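Local coordinates for oxidoreductase, short chain dehydrogenase/reductase family protein (Bifidobacterium adolescentis L2-32, PDB 6OW4) that acts as an NADH-dependent 20beta-hydroxysteroid dehydrogenase of the short-chain dehydrogenase/reductase family, interconverting a ketone and a hydroxyl at steroid carbon 20, at the interface of chains A and B and the interface of chains A and C. Numbering follows the deposited sequence. Chains: chain A/B/C, Oxidoreductase, short chain dehydrogenase/reductase family protein.

Contact 1: the interface of chains A and B. Residues chain A 145, 149, 153-154, 202, 206; chain B 145, 149, 153-154, 202, 206.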
# COMPACT_ATOMS: atom_id res chain seq x y z
N TRP A 145 0.08 11.00 24.00
CA TRP A 145 -0.62 11.09 22.69
C TRP A 145 -0.50 12.51 22.13
O TRP A 145 0.12 12.68 21.06
CB TRP A 145 -2.08 10.64 22.82
CG TRP A 145 -2.83 10.66 21.52
CD1 TRP A 145 -3.58 11.68 21.03
CD2 TRP A 145 -2.86 9.62 20.53
NE1 TRP A 145 -4.09 11.35 19.80
CE2 TRP A 145 -3.66 10.09 19.47
CE3 TRP A 145 -2.30 8.34 20.43
CZ2 TRP A 145 -3.92 9.32 18.33
CZ3 TRP A 145 -2.56 7.58 19.31
CH2 TRP A 145 -3.35 8.07 18.28
N ILE A 149 1.41 14.18 18.79
CA ILE A 149 0.63 14.88 17.72
C ILE A 149 1.14 16.32 17.59
O ILE A 149 1.40 16.75 16.45
CB ILE A 149 -0.89 14.82 18.02
CG1 ILE A 149 -1.53 13.55 17.45
CG2 ILE A 149 -1.61 16.06 17.50
CD1 ILE A 149 -1.10 12.27 18.12
N LEU A 153 2.95 15.96 14.22
CA LEU A 153 1.88 16.27 13.23
C LEU A 153 1.74 17.79 13.08
O LEU A 153 2.08 18.31 11.99
CB LEU A 153 0.57 15.61 13.68
CG LEU A 153 -0.61 15.76 12.71
CD1 LEU A 153 -0.20 15.44 11.28
CD2 LEU A 153 -1.77 14.89 13.15
N ASN A 154 1.28 18.48 14.13
CA ASN A 154 1.00 19.95 14.11
C ASN A 154 2.30 20.71 13.84
O ASN A 154 2.27 21.64 13.00
CB ASN A 154 0.35 20.42 15.41
CG ASN A 154 -1.07 19.92 15.56
OD1 ASN A 154 -1.50 19.01 14.86
ND2 ASN A 154 -1.81 20.52 16.48
N ALA A 202 0.88 6.96 14.01
CA ALA A 202 -0.30 7.73 13.56
C ALA A 202 0.14 9.07 12.94
O ALA A 202 -0.39 9.41 11.86
CB ALA A 202 -1.25 7.95 14.72
N ALA A 206 -0.09 10.37 8.98
CA ALA A 206 -0.77 11.66 8.72
C ALA A 206 0.11 12.55 7.84
O ALA A 206 -0.43 13.14 6.88
CB ALA A 206 -1.09 12.35 10.03
N TRP B 145 -6.69 23.59 11.01
CA TRP B 145 -5.82 22.39 11.20
C TRP B 145 -6.13 21.74 12.55
O TRP B 145 -6.55 20.57 12.55
CB TRP B 145 -4.33 22.75 11.08
CG TRP B 145 -3.44 21.55 11.19
CD1 TRP B 145 -2.86 21.05 12.32
CD2 TRP B 145 -3.08 20.65 10.13
NE1 TRP B 145 -2.15 19.92 12.03
CE2 TRP B 145 -2.26 19.65 10.70
CE3 TRP B 145 -3.35 20.60 8.75
CZ2 TRP B 145 -1.71 18.62 9.94
CZ3 TRP B 145 -2.81 19.58 8.00
CH2 TRP B 145 -2.00 18.60 8.59
N ILE B 149 -7.71 18.02 13.75
CA ILE B 149 -6.82 17.08 14.51
C ILE B 149 -7.49 16.75 15.85
O ILE B 149 -7.54 15.56 16.21
CB ILE B 149 -5.41 17.68 14.71
CG1 ILE B 149 -4.76 18.14 13.40
CG2 ILE B 149 -4.51 16.71 15.47
CD1 ILE B 149 -5.00 17.24 12.21
N LEU B 153 -8.71 12.97 15.06
CA LEU B 153 -7.59 12.11 15.55
C LEU B 153 -7.68 11.93 17.07
O LEU B 153 -7.76 10.77 17.52
CB LEU B 153 -6.25 12.74 15.15
CG LEU B 153 -5.01 11.92 15.50
CD1 LEU B 153 -5.13 10.50 14.98
CD2 LEU B 153 -3.76 12.59 14.94
N ASN B 154 -7.65 13.02 17.83
CA ASN B 154 -7.60 12.99 19.32
C ASN B 154 -8.94 12.46 19.85
O ASN B 154 -8.91 11.56 20.71
CB ASN B 154 -7.25 14.36 19.92
CG ASN B 154 -5.85 14.82 19.57
OD1 ASN B 154 -5.13 14.15 18.83
ND2 ASN B 154 -5.45 15.96 20.10
N ALA B 202 -5.17 13.65 6.52
CA ALA B 202 -4.07 13.40 7.49
C ALA B 202 -4.61 12.62 8.70
O ALA B 202 -3.98 11.62 9.07
CB ALA B 202 -3.44 14.71 7.91
N ALA B 206 -3.99 8.78 9.85
CA ALA B 206 -3.49 8.60 11.24
C ALA B 206 -4.37 7.58 11.97
O ALA B 206 -3.81 6.68 12.62
CB ALA B 206 -3.46 9.92 11.96
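A:Trp145 and B:Asn154 form one of two equivalent polar links, repeated by B:Trp145 and A:Asn154, where helices 142-169 (142-170 in chain B) and 198-217 of both chains pack in the helix-pair interface typical of SDR enzymes. In each, the indole N-H meets the amide oxygen: A:Trp145 NE1 lies 3.1 Å from B:Asn154 OD1, and B:Trp145 NE1 lies 3.0 Å from A:Asn154 OD1. The oxygen sits almost in the indole plane, but the donor stands well above the amide plane, missing the lone pairs, and the bonds are bent to about 140° at the hydrogen.

Apolar packing fills the ground between these links. A:Leu153 CD2 and B:Leu153 CD2 meet tip to tip at 3.5 Å. With CG anti to the backbone N (chi1 -176°), each leucine also sends CD1 to CZ2 of the opposite tryptophan. A:Ile149 and B:Ile149 run past one another, their CG2 methyls 3.6 Å apart, but differ in torsion; A:Ile149 CG1 packs tightly, 3.5 Å from B:Leu153 CD2.

Small side chains allow helices 198-217 to come close: A:Ala206 CB is 3.9 Å from B:Ala206 CB, and A:Ala202 CB faces the backbone carbonyl B:Ala206 O at 3.5 Å.

Contact 2: the interface of chains A and B. Residues chain A 157, 210, 213-214; chain B 138, 145, 198, 202.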
# COMPACT_ATOMS: atom_id res chain seq x y z
N TYR A 157 3.32 20.30 10.15
CA TYR A 157 2.33 21.03 9.33
C TYR A 157 2.77 22.49 9.18
O TYR A 157 2.96 22.95 8.04
CB TYR A 157 0.92 20.92 9.93
CG TYR A 157 0.09 22.17 9.80
CD1 TYR A 157 -0.39 22.59 8.57
CD2 TYR A 157 -0.21 22.94 10.92
CE1 TYR A 157 -1.15 23.75 8.46
CE2 TYR A 157 -0.97 24.09 10.81
CZ TYR A 157 -1.44 24.50 9.58
OH TYR A 157 -2.18 25.64 9.49
N HIS A 210 -0.60 14.07 4.31
CA HIS A 210 -0.46 15.55 4.29
C HIS A 210 0.39 15.95 3.07
O HIS A 210 -0.09 16.77 2.27
CB HIS A 210 0.11 16.06 5.62
CG HIS A 210 0.43 17.51 5.63
ND1 HIS A 210 -0.54 18.48 5.52
CD2 HIS A 210 1.61 18.16 5.76
CE1 HIS A 210 0.02 19.67 5.56
NE2 HIS A 210 1.34 19.50 5.71
N TYR A 213 -1.43 15.47 -0.32
CA TYR A 213 -2.38 16.57 -0.62
C TYR A 213 -1.62 17.77 -1.20
O TYR A 213 -2.03 18.30 -2.25
CB TYR A 213 -3.18 17.03 0.60
CG TYR A 213 -3.96 18.28 0.27
CD1 TYR A 213 -5.15 18.20 -0.43
CD2 TYR A 213 -3.46 19.54 0.55
CE1 TYR A 213 -5.85 19.34 -0.79
CE2 TYR A 213 -4.14 20.69 0.20
CZ TYR A 213 -5.35 20.59 -0.48
OH TYR A 213 -6.04 21.71 -0.84
N LEU A 214 -0.56 18.20 -0.51
CA LEU A 214 0.26 19.39 -0.89
C LEU A 214 0.86 19.17 -2.28
O LEU A 214 0.87 20.14 -3.06
CB LEU A 214 1.37 19.62 0.15
CG LEU A 214 0.91 20.10 1.52
CD1 LEU A 214 2.09 20.21 2.48
CD2 LEU A 214 0.19 21.44 1.41
N GLN B 138 -4.39 23.88 1.05
CA GLN B 138 -2.93 24.09 1.26
C GLN B 138 -2.71 25.21 2.28
O GLN B 138 -1.71 25.14 3.02
CB GLN B 138 -2.21 24.37 -0.06
CG GLN B 138 -2.60 25.67 -0.75
CD GLN B 138 -3.79 25.53 -1.67
OE1 GLN B 138 -4.50 24.52 -1.66
NE2 GLN B 138 -4.03 26.55 -2.47
N TRP B 145 -6.69 23.59 11.01
CA TRP B 145 -5.82 22.39 11.20
C TRP B 145 -6.13 21.74 12.55
O TRP B 145 -6.55 20.57 12.55
CB TRP B 145 -4.33 22.75 11.08
CG TRP B 145 -3.44 21.55 11.19
CD1 TRP B 145 -2.86 21.05 12.32
CD2 TRP B 145 -3.08 20.65 10.13
NE1 TRP B 145 -2.15 19.92 12.03
CE2 TRP B 145 -2.26 19.65 10.70
CE3 TRP B 145 -3.35 20.60 8.75
CZ2 TRP B 145 -1.71 18.62 9.94
CZ3 TRP B 145 -2.81 19.58 8.00
CH2 TRP B 145 -2.00 18.60 8.59
N ASN B 198 -7.05 18.47 3.31
CA ASN B 198 -5.61 18.50 3.71
C ASN B 198 -5.46 17.88 5.11
O ASN B 198 -4.83 16.81 5.21
CB ASN B 198 -5.05 19.92 3.66
CG ASN B 198 -3.58 20.01 4.02
OD1 ASN B 198 -2.94 18.99 4.29
ND2 ASN B 198 -3.03 21.21 4.02
N ALA B 202 -5.17 13.65 6.52
CA ALA B 202 -4.07 13.40 7.49
C ALA B 202 -4.61 12.62 8.70
O ALA B 202 -3.98 11.62 9.07
CB ALA B 202 -3.44 14.71 7.91
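The phenol ring of A:Tyr157, on helix 142-169, lies flat on one face of the B:Trp145 indole, the planes nearly parallel. Its centroid is 3.8 Å from that of the five-membered ring, and A:Tyr157 CG stands over the middle of the indole, while the two side chains run in opposite directions. The imidazole of A:His210 is turned steeply, 75° from the indole, and brings ND1 and CE1 to the outer benzo atoms CH2 and CZ3 in an edge-to-face contact. At the indole edge, in its plane, lies B:Asn198 OD1. A:Tyr213, like A:His210 on helix 198-217, receives B:Asn198 CB on a ring face, a CH-pi contact 3.8 Å from the centroid, and has B:Gln138 CA, from a loop, at its edge. The patch thus extends the packing of the paired SDR helices.

A hydrogen bond runs from A:His210 ND1 to B:Asn198 OD1, at 2.7 Å. The donor lies in the amide plane on a lone pair of the oxygen, and imidazole and amide are nearly coplanar, although the bond bends to 136° at the hydrogen. B:Asn198 holds CG anti to its backbone N (chi1 -178°), which carries the amide between A:His210 and A:Tyr213. If ND1 carries the hydrogen, as the bond suggests, the contact would fix the ring's orientation. A:Leu214 CG packs over a face of the same imidazole. A:Tyr213 OH makes a weak hydrogen bond of 3.3 Å to the side-chain oxygen B:Gln138 OE1.

Contact 3: the interface of chains A and C. Residues chain A 55-56, 83, 87, 235, 262; chain C 23-26.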
# COMPACT_ATOMS: atom_id res chain seq x y z
N ARG A 55 21.31 17.12 10.34
CA ARG A 55 22.63 17.79 10.13
C ARG A 55 23.33 17.18 8.90
O ARG A 55 24.00 17.94 8.18
CB ARG A 55 23.49 17.73 11.39
CG ARG A 55 24.03 16.35 11.76
CD ARG A 55 24.74 16.43 13.10
NE ARG A 55 25.33 15.17 13.53
CZ ARG A 55 24.92 14.42 14.55
NH1 ARG A 55 23.88 14.79 15.29
NH2 ARG A 55 25.55 13.30 14.83
N ASN A 56 23.18 15.88 8.68
CA ASN A 56 23.85 15.16 7.56
C ASN A 56 23.17 15.53 6.24
O ASN A 56 23.90 15.70 5.23
CB ASN A 56 23.89 13.66 7.81
CG ASN A 56 25.00 13.27 8.76
OD1 ASN A 56 26.13 13.06 8.34
ND2 ASN A 56 24.69 13.18 10.05
N LEU A 83 27.87 23.84 14.24
CA LEU A 83 27.62 23.06 12.99
C LEU A 83 27.58 24.00 11.78
O LEU A 83 28.25 23.71 10.78
CB LEU A 83 26.31 22.28 13.13
CG LEU A 83 26.36 21.03 13.99
CD1 LEU A 83 24.96 20.49 14.26
CD2 LEU A 83 27.22 19.95 13.33
N MET A 87 30.15 23.85 8.51
CA MET A 87 29.65 23.51 7.15
C MET A 87 29.96 24.66 6.18
O MET A 87 30.36 24.37 5.04
CB MET A 87 28.15 23.23 7.18
CG MET A 87 27.80 21.95 7.93
SD MET A 87 26.03 21.60 7.97
CE MET A 87 25.97 20.34 9.25
N SER A 235 21.51 7.02 13.89
CA SER A 235 21.60 8.49 13.71
C SER A 235 22.39 9.13 14.85
O SER A 235 22.86 10.27 14.67
CB SER A 235 20.22 9.09 13.62
OG SER A 235 19.50 8.89 14.83
N ASN A 262 23.45 7.93 8.45
CA ASN A 262 22.92 9.30 8.19
C ASN A 262 23.17 9.70 6.73
O ASN A 262 22.32 10.40 6.16
CB ASN A 262 23.49 10.32 9.17
CG ASN A 262 23.01 10.12 10.59
OD1 ASN A 262 21.85 9.75 10.81
ND2 ASN A 262 23.87 10.37 11.57
N LEU C 23 28.61 8.70 11.93
CA LEU C 23 27.50 9.66 12.16
C LEU C 23 27.62 10.86 11.22
O LEU C 23 26.57 11.35 10.76
CB LEU C 23 27.52 10.11 13.62
CG LEU C 23 26.70 9.25 14.59
CD1 LEU C 23 26.98 7.77 14.41
CD2 LEU C 23 26.97 9.67 16.03
N ASP C 24 28.84 11.32 10.93
CA ASP C 24 29.11 12.62 10.26
C ASP C 24 30.28 12.48 9.30
O ASP C 24 31.35 13.07 9.56
CB ASP C 24 29.34 13.72 11.31
CG ASP C 24 28.14 13.92 12.23
OD1 ASP C 24 27.14 14.50 11.77
OD2 ASP C 24 28.21 13.47 13.38
N LYS C 25 30.08 11.74 8.20
CA LYS C 25 31.10 11.45 7.16
C LYS C 25 31.55 12.75 6.49
O LYS C 25 32.69 12.78 5.99
CB LYS C 25 30.54 10.47 6.12
CG LYS C 25 30.26 9.07 6.64
CD LYS C 25 29.94 8.09 5.53
CE LYS C 25 29.70 6.68 6.02
NZ LYS C 25 29.42 5.75 4.90
N TRP C 26 30.69 13.77 6.46
CA TRP C 26 30.97 15.11 5.86
C TRP C 26 32.14 15.80 6.57
O TRP C 26 32.72 16.73 5.98
CB TRP C 26 29.70 15.97 5.88
CG TRP C 26 29.11 16.18 7.24
CD1 TRP C 26 28.17 15.40 7.86
CD2 TRP C 26 29.42 17.23 8.17
NE1 TRP C 26 27.88 15.89 9.10
CE2 TRP C 26 28.63 17.02 9.32
CE3 TRP C 26 30.29 18.33 8.15
CZ2 TRP C 26 28.68 17.86 10.43
CZ3 TRP C 26 30.34 19.17 9.25
CH2 TRP C 26 29.54 18.93 10.37
O HOH W 1 27.48 11.08 7.29
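C:Trp26 buries its indole against chain A, where the methyl A:Met87 CE lies over one face and A:Leu83 CD2 touches the benzo atom C:Trp26 CZ2 at 3.9 Å. The indole edge at CD1 points to the amide oxygen of A:Asn56, and its N-H turns back to its own chain, with C:Trp26 NE1 3.1 Å from C:Asp24 OD1.

A:Arg55 grips the C:Asp24 carboxylate side-on. A:Arg55 NE meets C:Asp24 OD1 at 2.6 Å in a fairly straight salt bridge (162° at the hydrogen), and A:Arg55 NH2 meets C:Asp24 OD2 at 3.0 Å; both oxygens use syn lone pairs. The arginine leaves its backbone with CG between N and the carbonyl carbon (chi1 70°), then runs extended to NE. C:Asp24 OD1 thus takes the guanidinium on its syn side and the indole N-H on its anti side, a pairing that should hold the carboxylate's rotation.

A:Asn262 ND2 reaches C:Leu23 O on a lone pair at 3.0 Å (175° at the hydrogen). A:Asn56 ND2 approaches the same oxygen at 2.7 Å, strongly bent and tilted from its amide plane; A:Asn56 OD1 also crowds C:Leu23 O, acceptor against acceptor, so this amide's exact placing is doubtful. A water 2.6 Å from A:Asn56 OD1 connects it to the backbone C:Lys25 N.

The N-terminal segment of chain C, entering 3-10 helix 25-27, therefore docks on helices 52-63, 77-91 and 262-273 of chain A, next to A:Ser235, an NAD-binding residue.

Contact 4: the interface of chains A and C. Residues chain A 26-29; chain C 86, 90.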
# COMPACT_ATOMS: atom_id res chain seq x y z
N TRP A 26 21.06 13.68 -23.66
CA TRP A 26 22.47 13.19 -23.58
C TRP A 26 23.22 13.44 -24.90
O TRP A 26 24.47 13.46 -24.86
CB TRP A 26 22.51 11.70 -23.18
CG TRP A 26 21.83 10.77 -24.14
CD1 TRP A 26 20.51 10.41 -24.13
CD2 TRP A 26 22.43 10.06 -25.24
NE1 TRP A 26 20.25 9.54 -25.15
CE2 TRP A 26 21.40 9.30 -25.84
CE3 TRP A 26 23.72 9.99 -25.77
CZ2 TRP A 26 21.64 8.49 -26.95
CZ3 TRP A 26 23.95 9.19 -26.86
CH2 TRP A 26 22.92 8.45 -27.44
N LYS A 27 22.50 13.62 -26.01
CA LYS A 27 23.09 13.91 -27.35
C LYS A 27 23.64 15.34 -27.38
O LYS A 27 24.43 15.64 -28.30
CB LYS A 27 22.07 13.67 -28.46
CG LYS A 27 21.79 12.20 -28.77
CD LYS A 27 21.98 11.83 -30.22
CE LYS A 27 23.42 12.02 -30.69
NZ LYS A 27 23.66 11.41 -32.02
N ASP A 28 23.24 16.20 -26.43
CA ASP A 28 23.85 17.54 -26.19
C ASP A 28 25.12 17.34 -25.35
O ASP A 28 25.00 16.84 -24.21
CB ASP A 28 22.86 18.48 -25.49
CG ASP A 28 23.40 19.88 -25.22
OD1 ASP A 28 24.52 20.18 -25.67
OD2 ASP A 28 22.68 20.65 -24.55
N SER A 29 26.28 17.73 -25.88
CA SER A 29 27.62 17.51 -25.27
C SER A 29 27.80 18.37 -24.02
O SER A 29 28.60 17.98 -23.15
CB SER A 29 28.72 17.76 -26.28
OG SER A 29 28.88 19.15 -26.52
N ASP C 86 27.98 5.52 -30.28
CA ASP C 86 27.71 6.94 -29.94
C ASP C 86 28.10 7.20 -28.48
O ASP C 86 28.93 8.11 -28.24
CB ASP C 86 26.25 7.31 -30.21
CG ASP C 86 25.94 8.80 -30.18
OD1 ASP C 86 26.86 9.58 -29.89
OD2 ASP C 86 24.78 9.16 -30.44
N ARG C 90 31.23 9.46 -26.51
CA ARG C 90 30.74 10.60 -25.68
C ARG C 90 31.31 10.52 -24.26
O ARG C 90 31.90 11.52 -23.81
CB ARG C 90 29.21 10.64 -25.65
CG ARG C 90 28.60 11.25 -26.90
CD ARG C 90 27.09 11.34 -26.85
NE ARG C 90 26.59 11.92 -28.09
CZ ARG C 90 26.50 13.22 -28.35
NH1 ARG C 90 26.85 14.12 -27.45
NH2 ARG C 90 26.04 13.62 -29.53
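A:Lys27 NZ, the side-chain amine, meets the carboxylate oxygen C:Asp86 OD2 at 3.0 Å, in a salt bridge across the contact. The amine comes from the syn side, 29° out of the carboxylate plane. To get there the lysine chain bends twice, at chi2 and at chi3 (63°). On the other oxygen, C:Asp86 OD1 accepts from C:Arg90 NE within its own chain, at 3.0 Å and again on the syn side. One carboxylate therefore bridges a lysine of one subunit and an arginine of the other, and its negative charge probably offsets the proximity of the like-charged ends, A:Lys27 NZ and C:Arg90 NH2, 4.1 Å apart.

The guanidinium of C:Arg90 presents a face to the backbone of A:Lys27, with A:Lys27 CA 3.5 Å above its plane and over its centre. The carbonyl A:Lys27 O is near both terminal nitrogens, but their N-H groups point elsewhere, so the contact is one of packing and perhaps electrostatics. The arginine runs extended from CG to NE and brings C:Arg90 CD against the benzo edge of A:Trp26, 3.8 Å from A:Trp26 CE3; indole and guanidinium stand almost perpendicular, at 89°. C:Asp86 OD2 also lies beside the tryptophan, 3.6 Å from A:Trp26 CH2.

In the fold, 3-10 helix 25-27 near the N terminus of chain A rests against the last turns of helix 77-91 of chain C.

Contacts 1 and 2 belong to one interface: they share B:Trp145 and B:Ala202, and both rest on helices 142-169 and 198-217 of chain A. Measured between C-alpha centres, as are all these separations, they are about 11 Å apart. Contacts 3 and 4 lie on the other interface, about 36 Å from each other. There the roles are exchanged between chains, since 3-10 helix 25-27 and helix 77-91 take part in both. Contact 3 is about 30 Å from contacts 1 and 2, and contact 4 about 50 and 42 Å from them. Two different two-fold interfaces on chain A would suffice to build the four-subunit assembly, which may be the biological tetramer.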